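Side-chain contacts in endoribonuclease ToxN (Bacillus thuringiensis, PDB 4ATO), which cleaves RNA within A-rich sequences as the toxin of a type III toxin-antitoxin system and is held in check by its cognate RNA pseudoknot, ToxI: residues 98-101 and 102-106; 123-126 and 127-131; 156-159 and 160-163. All coordinates share one frame; numbering follows the deposited sequence. Where two conformers were deposited one is given.

Interaction 1 of 3, residues 98-101 and 102-106; sequences IDIA and EKTAA. With nucleotides of chain B.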
loop_
_atom_site.group_PDB
_atom_site.type_symbol
_atom_site.label_atom_id
_atom_site.label_comp_id
_atom_site.label_asym_id
_atom_site.label_seq_id
_atom_site.Cartn_x
_atom_site.Cartn_y
_atom_site.Cartn_z
ATOM N N ILE A 98 -26.104 -10.743 -18.756
ATOM C CA ILE A 98 -25.614 -9.928 -19.868
ATOM C C ILE A 98 -24.218 -10.347 -20.324
ATOM O O ILE A 98 -23.272 -10.375 -19.537
ATOM C CB ILE A 98 -25.589 -8.436 -19.520
ATOM C CG1 ILE A 98 -27.010 -7.907 -19.360
ATOM C CG2 ILE A 98 -24.866 -7.645 -20.601
ATOM C CD1 ILE A 98 -27.064 -6.483 -18.887
ATOM N N ASP A 99 -24.109 -10.676 -21.607
ATOM C CA ASP A 99 -22.845 -11.019 -22.234
ATOM C C ASP A 99 -22.278 -9.735 -22.835
ATOM O O ASP A 99 -22.735 -9.274 -23.881
ATOM C CB ASP A 99 -23.095 -12.059 -23.332
ATOM C CG ASP A 99 -21.811 -12.576 -23.980
ATOM O OD1 ASP A 99 -20.732 -11.979 -23.804
ATOM O OD2 ASP A 99 -21.889 -13.597 -24.692
ATOM N N ILE A 100 -21.279 -9.163 -22.173
ATOM C CA ILE A 100 -20.728 -7.876 -22.582
ATOM C C ILE A 100 -20.117 -7.930 -23.989
ATOM O O ILE A 100 -20.243 -6.978 -24.766
ATOM C CB ILE A 100 -19.716 -7.338 -21.522
ATOM C CG1 ILE A 100 -20.446 -7.078 -20.194
ATOM C CG2 ILE A 100 -18.989 -6.094 -22.035
ATOM C CD1 ILE A 100 -19.605 -6.455 -19.088
ATOM N N ALA A 101 -19.485 -9.054 -24.321
ATOM C CA ALA A 101 -18.911 -9.254 -25.654
ATOM C C ALA A 101 -20.002 -9.239 -26.718
ATOM O O ALA A 101 -19.842 -8.644 -27.787
ATOM C CB ALA A 101 -18.143 -10.562 -25.709
ATOM N N GLU A 102 -21.114 -9.893 -26.414
ATOM C CA GLU A 102 -22.271 -9.888 -27.295
ATOM C C GLU A 102 -22.831 -8.474 -27.462
ATOM O O GLU A 102 -23.032 -8.004 -28.584
ATOM C CB GLU A 102 -23.340 -10.830 -26.750
ATOM C CG GLU A 102 -24.704 -10.686 -27.397
ATOM C CD GLU A 102 -25.700 -11.717 -26.887
ATOM O OE1 GLU A 102 -25.259 -12.761 -26.355
ATOM O OE2 GLU A 102 -26.922 -11.481 -27.015
ATOM N N LYS A 103 -23.077 -7.799 -26.343
ATOM C CA LYS A 103 -23.616 -6.442 -26.370
ATOM C C LYS A 103 -22.689 -5.495 -27.119
ATOM O O LYS A 103 -23.143 -4.563 -27.787
ATOM C CB LYS A 103 -23.858 -5.915 -24.950
ATOM C CG LYS A 103 -25.032 -6.563 -24.230
ATOM C CD LYS A 103 -26.354 -5.848 -24.510
ATOM C CE LYS A 103 -27.528 -6.604 -23.880
ATOM N NZ LYS A 103 -28.634 -5.713 -23.411
ATOM N N THR A 104 -21.386 -5.732 -27.002
ATOM C CA THR A 104 -20.406 -4.901 -27.694
ATOM C C THR A 104 -20.462 -5.119 -29.212
ATOM O O THR A 104 -20.235 -4.190 -29.990
ATOM C CB THR A 104 -18.987 -5.121 -27.143
ATOM O OG1 THR A 104 -18.954 -4.741 -25.761
ATOM C CG2 THR A 104 -17.973 -4.280 -27.908
ATOM N N ALA A 105 -20.799 -6.335 -29.632
ATOM C CA ALA A 105 -20.945 -6.622 -31.061
ATOM C C ALA A 105 -22.166 -5.910 -31.646
ATOM O O ALA A 105 -22.087 -5.300 -32.712
ATOM C CB ALA A 105 -21.021 -8.116 -31.307
ATOM N N ALA A 106 -23.286 -5.970 -30.933
ATOM C CA ALA A 106 -24.512 -5.319 -31.383
ATOM C C ALA A 106 -24.484 -3.789 -31.252
ATOM O O ALA A 106 -25.044 -3.074 -32.084
ATOM C CB ALA A 106 -25.705 -5.883 -30.637
ATOM P P U B 10 -12.768 -11.700 -15.088
ATOM O OP1 U B 10 -13.222 -10.694 -14.099
ATOM O OP2 U B 10 -12.842 -13.139 -14.729
ATOM O "O5'" U B 10 -13.488 -11.463 -16.478
ATOM C "C5'" U B 10 -14.897 -11.599 -16.601
ATOM C "C4'" U B 10 -15.330 -11.622 -18.045
ATOM O "O4'" U B 10 -16.775 -11.749 -18.098
ATOM C "C3'" U B 10 -14.989 -10.366 -18.846
ATOM O "O3'" U B 10 -14.809 -10.717 -20.226
ATOM C "C2'" U B 10 -16.259 -9.543 -18.703
ATOM O "O2'" U B 10 -16.440 -8.568 -19.701
ATOM C "C1'" U B 10 -17.328 -10.633 -18.769
ATOM N N1 U B 10 -18.591 -10.286 -18.101
ATOM C C2 U B 10 -19.739 -10.288 -18.874
ATOM O O2 U B 10 -19.739 -10.542 -20.059
ATOM N N3 U B 10 -20.902 -9.995 -18.210
ATOM C C4 U B 10 -21.020 -9.682 -16.870
ATOM O O4 U B 10 -22.138 -9.420 -16.417
ATOM C C5 U B 10 -19.786 -9.705 -16.131
ATOM C C6 U B 10 -18.639 -10.007 -16.751
#
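Asp-99 reaches forward from the N-cap of helix 100-106 to Glu-102, its carboxylate lying against that residue with Asp-99 CG 3.6 Å from Glu-102 CB. With CG anti to the backbone N (chi1 -175°), the carboxylate extends over the first turn, where OD1 accepts weak bonds from Glu-102 N at 3.4 Å and from Ala-101 N. Asp-99 OD2 and Glu-102 OE1 stand 3.8 Å apart with their carboxylate planes 63° from each other; the two negative charges may disfavour one another, while the helix N-terminus should offset part of that cost. On another flank the side chains of Ile-98 and Lys-103 meet at roughly a right angle, CG2 of the isoleucine against CG of the lysine.

The backbone leading into the helix pairs with a base of the antitoxin RNA. U10 of chain B gives its N3 proton to Ile-98 O (2.7 Å) and takes one from Ile-100 N at its O2 (3.0 Å), so the backbone on either side of Asp-99 matches the donor and acceptor of the uracil edge. Ile-100 CG1 also packs against C2 of this base. Further back, Ile-98 and Ile-100 are seated against Phe-9 and helix 108-139. One turn along, Ile-100 O takes two donors from Thr-104: the backbone N on one face of the carbonyl plane and OG1, at 2.8 Å, on the other.

Interaction 2 of 3, residues 123-126 and 127-131; sequences ENMD and RVTNK. With nucleotides of chain C.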
loop_
_atom_site.group_PDB
_atom_site.type_symbol
_atom_site.label_atom_id
_atom_site.label_comp_id
_atom_site.label_asym_id
_atom_site.label_seq_id
_atom_site.Cartn_x
_atom_site.Cartn_y
_atom_site.Cartn_z
ATOM N N GLU A 123 -13.485 -3.957 -8.710
ATOM C CA GLU A 123 -12.580 -3.422 -7.697
ATOM C C GLU A 123 -13.342 -2.872 -6.489
ATOM O O GLU A 123 -12.749 -2.594 -5.452
ATOM C CB GLU A 123 -11.678 -2.333 -8.290
ATOM C CG GLU A 123 -10.774 -2.825 -9.419
ATOM C CD GLU A 123 -9.949 -4.054 -9.028
ATOM O OE1 GLU A 123 -9.295 -4.027 -7.963
ATOM O OE2 GLU A 123 -9.962 -5.050 -9.786
ATOM N N ASN A 124 -14.659 -2.730 -6.624
ATOM C CA ASN A 124 -15.454 -2.032 -5.619
ATOM C C ASN A 124 -16.603 -2.857 -5.075
ATOM O O ASN A 124 -17.487 -2.336 -4.391
ATOM C CB ASN A 124 -15.994 -0.709 -6.188
ATOM C CG ASN A 124 -14.905 0.314 -6.399
ATOM O OD1 ASN A 124 -14.597 1.094 -5.495
ATOM N ND2 ASN A 124 -14.302 0.315 -7.592
ATOM N N MET A 125 -16.598 -4.152 -5.356
ATOM C CA MET A 125 -17.711 -4.967 -4.924
ATOM C C MET A 125 -17.829 -5.103 -3.397
ATOM O O MET A 125 -18.921 -5.337 -2.884
ATOM C CB MET A 125 -17.677 -6.328 -5.603
ATOM C CG MET A 125 -19.045 -6.905 -5.804
ATOM S SD MET A 125 -20.093 -5.826 -6.802
ATOM C CE MET A 125 -21.683 -6.531 -6.398
ATOM N N ASP A 126 -16.724 -4.955 -2.667
ATOM C CA ASP A 126 -16.758 -4.977 -1.207
ATOM C C ASP A 126 -17.681 -3.881 -0.672
ATOM O O ASP A 126 -18.405 -4.072 0.303
ATOM C CB ASP A 126 -15.347 -4.798 -0.629
ATOM C CG ASP A 126 -14.637 -3.552 -1.167
ATOM O OD1 ASP A 126 -14.696 -3.294 -2.388
ATOM O OD2 ASP A 126 -14.009 -2.826 -0.366
ATOM N N ARG A 127 -17.641 -2.723 -1.322
ATOM C CA ARG A 127 -18.438 -1.578 -0.898
ATOM C C ARG A 127 -19.921 -1.767 -1.194
ATOM O O ARG A 127 -20.763 -1.445 -0.360
ATOM C CB ARG A 127 -17.908 -0.299 -1.543
ATOM C CG ARG A 127 -16.488 0.032 -1.078
ATOM C CD ARG A 127 -15.833 1.047 -1.994
ATOM N NE ARG A 127 -15.316 2.186 -1.241
ATOM C CZ ARG A 127 -14.034 2.383 -0.953
ATOM N NH1 ARG A 127 -13.115 1.519 -1.364
ATOM N NH2 ARG A 127 -13.668 3.450 -0.258
ATOM N N VAL A 128 -20.238 -2.285 -2.377
ATOM C CA VAL A 128 -21.617 -2.624 -2.706
ATOM C C VAL A 128 -22.172 -3.574 -1.647
ATOM O O VAL A 128 -23.200 -3.306 -1.013
ATOM C CB VAL A 128 -21.715 -3.314 -4.076
ATOM C CG1 VAL A 128 -23.156 -3.733 -4.357
ATOM C CG2 VAL A 128 -21.204 -2.391 -5.175
ATOM N N THR A 129 -21.465 -4.683 -1.459
ATOM C CA THR A 129 -21.823 -5.688 -0.468
ATOM C C THR A 129 -22.024 -5.036 0.895
ATOM O O THR A 129 -23.057 -5.208 1.537
ATOM C CB THR A 129 -20.708 -6.745 -0.354
ATOM O OG1 THR A 129 -20.531 -7.393 -1.621
ATOM C CG2 THR A 129 -21.037 -7.784 0.731
ATOM N N ASN A 130 -21.035 -4.269 1.323
ATOM C CA ASN A 130 -21.113 -3.590 2.601
ATOM C C ASN A 130 -22.391 -2.749 2.740
ATOM O O ASN A 130 -23.123 -2.888 3.713
ATOM C CB ASN A 130 -19.859 -2.748 2.812
ATOM C CG ASN A 130 -19.897 -1.962 4.098
ATOM O OD1 ASN A 130 -19.943 -2.532 5.189
ATOM N ND2 ASN A 130 -19.867 -0.643 3.980
ATOM N N LYS A 131 -22.670 -1.908 1.748
ATOM C CA LYS A 131 -23.840 -1.036 1.805
ATOM C C LYS A 131 -25.123 -1.839 1.714
ATOM O O LYS A 131 -26.065 -1.556 2.434
ATOM C CB LYS A 131 -23.800 0.059 0.714
ATOM C CG LYS A 131 -22.701 1.088 0.948
ATOM C CD LYS A 131 -22.667 2.175 -0.125
ATOM C CE LYS A 131 -21.540 3.165 0.153
ATOM N NZ LYS A 131 -21.391 4.228 -0.912
ATOM P P C C 18 -18.004 4.645 0.559
ATOM O OP1 C C 18 -18.028 3.175 0.289
ATOM O OP2 C C 18 -19.139 5.457 0.100
ATOM O "O5'" C C 18 -17.758 4.893 2.108
ATOM C "C5'" C C 18 -16.643 4.331 2.779
ATOM C "C4'" C C 18 -16.537 4.877 4.178
ATOM O "O4'" C C 18 -16.384 6.322 4.130
ATOM C "C3'" C C 18 -17.760 4.654 5.046
ATOM O "O3'" C C 18 -17.755 3.381 5.663
ATOM C "C2'" C C 18 -17.716 5.813 6.033
ATOM O "O2'" C C 18 -16.854 5.517 7.124
ATOM C "C1'" C C 18 -17.079 6.921 5.201
ATOM N N1 C C 18 -18.080 7.880 4.659
ATOM C C2 C C 18 -18.709 8.772 5.544
ATOM O O2 C C 18 -18.444 8.706 6.750
ATOM N N3 C C 18 -19.609 9.674 5.080
ATOM C C4 C C 18 -19.879 9.721 3.774
ATOM N N4 C C 18 -20.765 10.630 3.358
ATOM C C5 C C 18 -19.245 8.838 2.842
ATOM C C6 C C 18 -18.371 7.949 3.325
ATOM P P A C 17 -18.170 8.571 -3.769
ATOM O OP1 A C 17 -18.625 7.374 -4.512
ATOM O OP2 A C 17 -19.181 9.563 -3.351
ATOM O "O5'" A C 17 -17.286 8.142 -2.508
ATOM C "C5'" A C 17 -16.208 7.233 -2.635
ATOM C "C4'" A C 17 -15.491 7.039 -1.318
ATOM O "O4'" A C 17 -14.885 8.290 -0.888
ATOM C "C3'" A C 17 -16.356 6.619 -0.132
ATOM O "O3'" A C 17 -16.657 5.230 -0.132
ATOM C "C2'" A C 17 -15.503 7.062 1.049
ATOM O "O2'" A C 17 -14.432 6.160 1.259
ATOM C "C1'" A C 17 -14.922 8.377 0.526
ATOM N N9 A C 17 -15.764 9.525 0.919
ATOM C C8 A C 17 -16.647 10.264 0.168
ATOM N N7 A C 17 -17.256 11.195 0.856
ATOM C C5 A C 17 -16.774 11.053 2.149
ATOM C C6 A C 17 -17.041 11.735 3.361
ATOM N N6 A C 17 -17.891 12.762 3.481
ATOM N N1 A C 17 -16.375 11.329 4.467
ATOM C C2 A C 17 -15.512 10.308 4.360
ATOM N N3 A C 17 -15.184 9.594 3.287
ATOM C C4 A C 17 -15.847 10.026 2.198
ATOM P P C C 19 -19.096 2.516 5.751
ATOM O OP1 C C 19 -18.697 1.164 6.209
ATOM O OP2 C C 19 -19.803 2.646 4.463
ATOM O "O5'" C C 19 -19.915 3.261 6.888
ATOM C "C5'" C C 19 -19.339 3.509 8.171
ATOM C "C4'" C C 19 -20.355 4.092 9.130
ATOM O "O4'" C C 19 -20.686 5.452 8.713
ATOM C "C3'" C C 19 -21.679 3.338 9.206
ATOM O "O3'" C C 19 -22.170 3.388 10.539
ATOM C "C2'" C C 19 -22.591 4.154 8.286
ATOM O "O2'" C C 19 -23.970 4.033 8.560
ATOM C "C1'" C C 19 -22.086 5.570 8.540
ATOM N N1 C C 19 -22.348 6.522 7.435
ATOM C C2 C C 19 -23.260 7.563 7.674
ATOM O O2 C C 19 -23.793 7.618 8.788
ATOM N N3 C C 19 -23.546 8.471 6.706
ATOM C C4 C C 19 -22.941 8.376 5.526
ATOM N N4 C C 19 -23.235 9.287 4.594
ATOM C C5 C C 19 -21.996 7.333 5.249
ATOM C C6 C C 19 -21.727 6.435 6.219
HETATM O O HOH W 1 -13.260 -1.043 -2.737
#
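Arg-127 starts with CG anti to its carbonyl carbon (chi1 -64°) and bends at chi3 (127°), which carries its guanidinium past Asn-124 to the RNA backbone. Its CD touches Asn-124 OD1 at 3.7 Å, the amide and guanidinium planes lying 57° apart; the ND2 end of the amide turns back to Phe-120 O. Along the outward flank Arg-127 runs beside Asp-126. Water 1 accepts from Arg-127 NH1 at 2.9 Å and donates to Glu-123 O, so the guanidinium is held at its NH1 edge while its other nitrogens work on the nucleic acid.

Arg-127 NE bonds to OP1 of C18 of chain C at 3.3 Å, and Arg-127 NH2 bonds to O2' of A17 of chain C at 3.2 Å. Lys-131, one turn on and fully extended, places NZ 2.8 Å from OP2 of the C18 phosphate; Ser-65 O and Ser-68 O also accept from this NZ and help to place it. Asn-130 gives ND2 to OP1 of C19 of chain C. Three successive nucleotides are thus held through phosphates and a ribose.

Met-125 and Val-128 form an apolar patch, Met-125 CE resting on Val-128 CG1 at 3.8 Å. Here helix 108-139 faces strand 68-72, with Val-128 and Lys-131 against Val-69, while Met-125 and Thr-129 pack on Leu-43 in a loop.

Interaction 3 of 3, residues 156-159 and 160-163; sequences CCDF and PKLE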
loop_
_atom_site.group_PDB
_atom_site.type_symbol
_atom_site.label_atom_id
_atom_site.label_comp_id
_atom_site.label_asym_id
_atom_site.label_seq_id
_atom_site.Cartn_x
_atom_site.Cartn_y
_atom_site.Cartn_z
ATOM N N CYS A 156 -36.130 3.786 0.444
ATOM C CA CYS A 156 -35.889 2.431 -0.070
ATOM C C CYS A 156 -37.173 1.701 -0.390
ATOM O O CYS A 156 -38.203 1.932 0.242
ATOM C CB CYS A 156 -35.119 1.577 0.935
ATOM S SG CYS A 156 -33.479 2.173 1.334
ATOM N N CYS A 157 -37.102 0.801 -1.366
ATOM C CA CYS A 157 -38.170 -0.169 -1.567
ATOM C C CYS A 157 -38.516 -0.911 -0.257
ATOM O O CYS A 157 -37.674 -1.067 0.646
ATOM C CB CYS A 157 -37.748 -1.198 -2.613
ATOM S SG CYS A 157 -37.526 -0.552 -4.272
ATOM N N ASP A 158 -39.761 -1.363 -0.170
ATOM C CA ASP A 158 -40.230 -2.187 0.932
ATOM C C ASP A 158 -39.731 -3.604 0.664
ATOM O O ASP A 158 -40.432 -4.413 0.055
ATOM C CB ASP A 158 -41.764 -2.154 0.971
ATOM C CG ASP A 158 -42.348 -2.837 2.202
ATOM O OD1 ASP A 158 -41.641 -3.630 2.850
ATOM O OD2 ASP A 158 -43.534 -2.587 2.513
ATOM N N PHE A 159 -38.506 -3.894 1.095
ATOM C CA PHE A 159 -37.890 -5.183 0.788
ATOM C C PHE A 159 -38.749 -6.381 1.204
ATOM O O PHE A 159 -38.916 -7.305 0.409
ATOM C CB PHE A 159 -36.482 -5.301 1.383
ATOM C CG PHE A 159 -35.536 -4.238 0.919
ATOM C CD1 PHE A 159 -35.449 -3.909 -0.419
ATOM C CD2 PHE A 159 -34.740 -3.565 1.826
ATOM C CE1 PHE A 159 -34.589 -2.914 -0.846
ATOM C CE2 PHE A 159 -33.867 -2.574 1.405
ATOM C CZ PHE A 159 -33.798 -2.247 0.063
ATOM N N PRO A 160 -39.285 -6.376 2.445
ATOM C CA PRO A 160 -40.076 -7.542 2.857
ATOM C C PRO A 160 -41.292 -7.778 1.973
ATOM O O PRO A 160 -41.614 -8.928 1.667
ATOM C CB PRO A 160 -40.523 -7.171 4.274
ATOM C CG PRO A 160 -39.441 -6.297 4.776
ATOM C CD PRO A 160 -39.057 -5.462 3.581
ATOM N N LYS A 161 -41.961 -6.704 1.573
ATOM C CA LYS A 161 -43.118 -6.841 0.703
ATOM C C LYS A 161 -42.712 -7.470 -0.633
ATOM O O LYS A 161 -43.383 -8.379 -1.121
ATOM C CB LYS A 161 -43.812 -5.493 0.499
ATOM C CG LYS A 161 -45.240 -5.607 -0.015
ATOM C CD LYS A 161 -45.982 -4.275 0.060
ATOM C CE LYS A 161 -47.444 -4.424 -0.363
ATOM N NZ LYS A 161 -48.165 -3.116 -0.414
ATOM N N LEU A 162 -41.602 -7.007 -1.206
ATOM C CA LEU A 162 -41.114 -7.561 -2.468
ATOM C C LEU A 162 -40.697 -9.030 -2.334
ATOM O O LEU A 162 -40.828 -9.803 -3.283
ATOM C CB LEU A 162 -39.948 -6.734 -3.028
ATOM C CG LEU A 162 -40.219 -5.272 -3.419
ATOM C CD1 LEU A 162 -39.014 -4.671 -4.152
ATOM C CD2 LEU A 162 -41.491 -5.145 -4.247
ATOM N N GLU A 163 -40.194 -9.418 -1.162
ATOM C CA GLU A 163 -39.814 -10.814 -0.937
ATOM C C GLU A 163 -41.039 -11.724 -0.939
ATOM O O GLU A 163 -40.992 -12.845 -1.461
ATOM C CB GLU A 163 -39.020 -10.979 0.367
ATOM C CG GLU A 163 -37.563 -10.578 0.236
ATOM C CD GLU A 163 -36.836 -10.551 1.563
ATOM O OE1 GLU A 163 -37.247 -11.299 2.475
ATOM O OE2 GLU A 163 -35.857 -9.779 1.693
#
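Asp-158 caps the N-terminus of helix 159-169, laying its carboxylate along the first turn beside Pro-160 and Lys-161. Its OD1 comes to 3.3 Å from Pro-160 CD and accepts a weak bond from Lys-161 N, also at 3.3 Å. The aspartate CG is anti to its backbone N (chi1 -172°), which directs the carboxylate forward over those two residues. Pro-160 N has no hydrogen, but a backbone N in the first turn has no helical carbonyl to bond, and the proline fits there without loss. Behind the cap, Leu-162 N bonds to Asp-158 O at 3.1 Å and Glu-163 N to Phe-159 O at 2.9 Å, the first backbone rungs of the helix.

The inner side is firmly filled. Cys-157 CB meets Leu-162 CD1 at 4.0 Å, and the carbonyl oxygen of Cys-157 sits 3.7 Å above the centre of one face of the Phe-159 ring. That ring packs on Met-87 of strand 78-89 and on Val-135 and Val-139 of helix 108-139; Leu-162 lies on Ile-88 and Pro-89 of the same strand.

The outer side is looser. Lys-161 leaves in an extended chain: its CB is 3.5 Å from Asp-158 CG, but NZ ends 5.5 Å from Asp-158 OD2 and makes a weak bond to Ala-23 O. Glu-163, by contrast, sends OE2 to the hydroxyls of Tyr-51 and Tyr-136. The negative charge of the aspartate may be favoured by the helix N-terminus, and Lys-161 NZ may add a modest electrostatic attraction without forming a salt bridge.

Overall arrangement
Along the chain the three contacts follow in series. Interaction 1 begins helix 100-106, directly after edge strand 95-97; interaction 2 lies within the next helix, 108-139; interaction 3 opens helix 159-169. Interactions 1 and 3 lie on opposite sides of the chain's centre, their own centres about 31 Å apart, whereas the centre of interaction 2 is about 25 Å from that of the first and 21 Å from that of the third. None touches another. Helix 108-139 ties them together, since side chains of interactions 1 and 3 also pack on it. Interactions 1 and 2 grip RNA of two different chains, consistent with an assembly in which ToxI connects one toxin molecule to another.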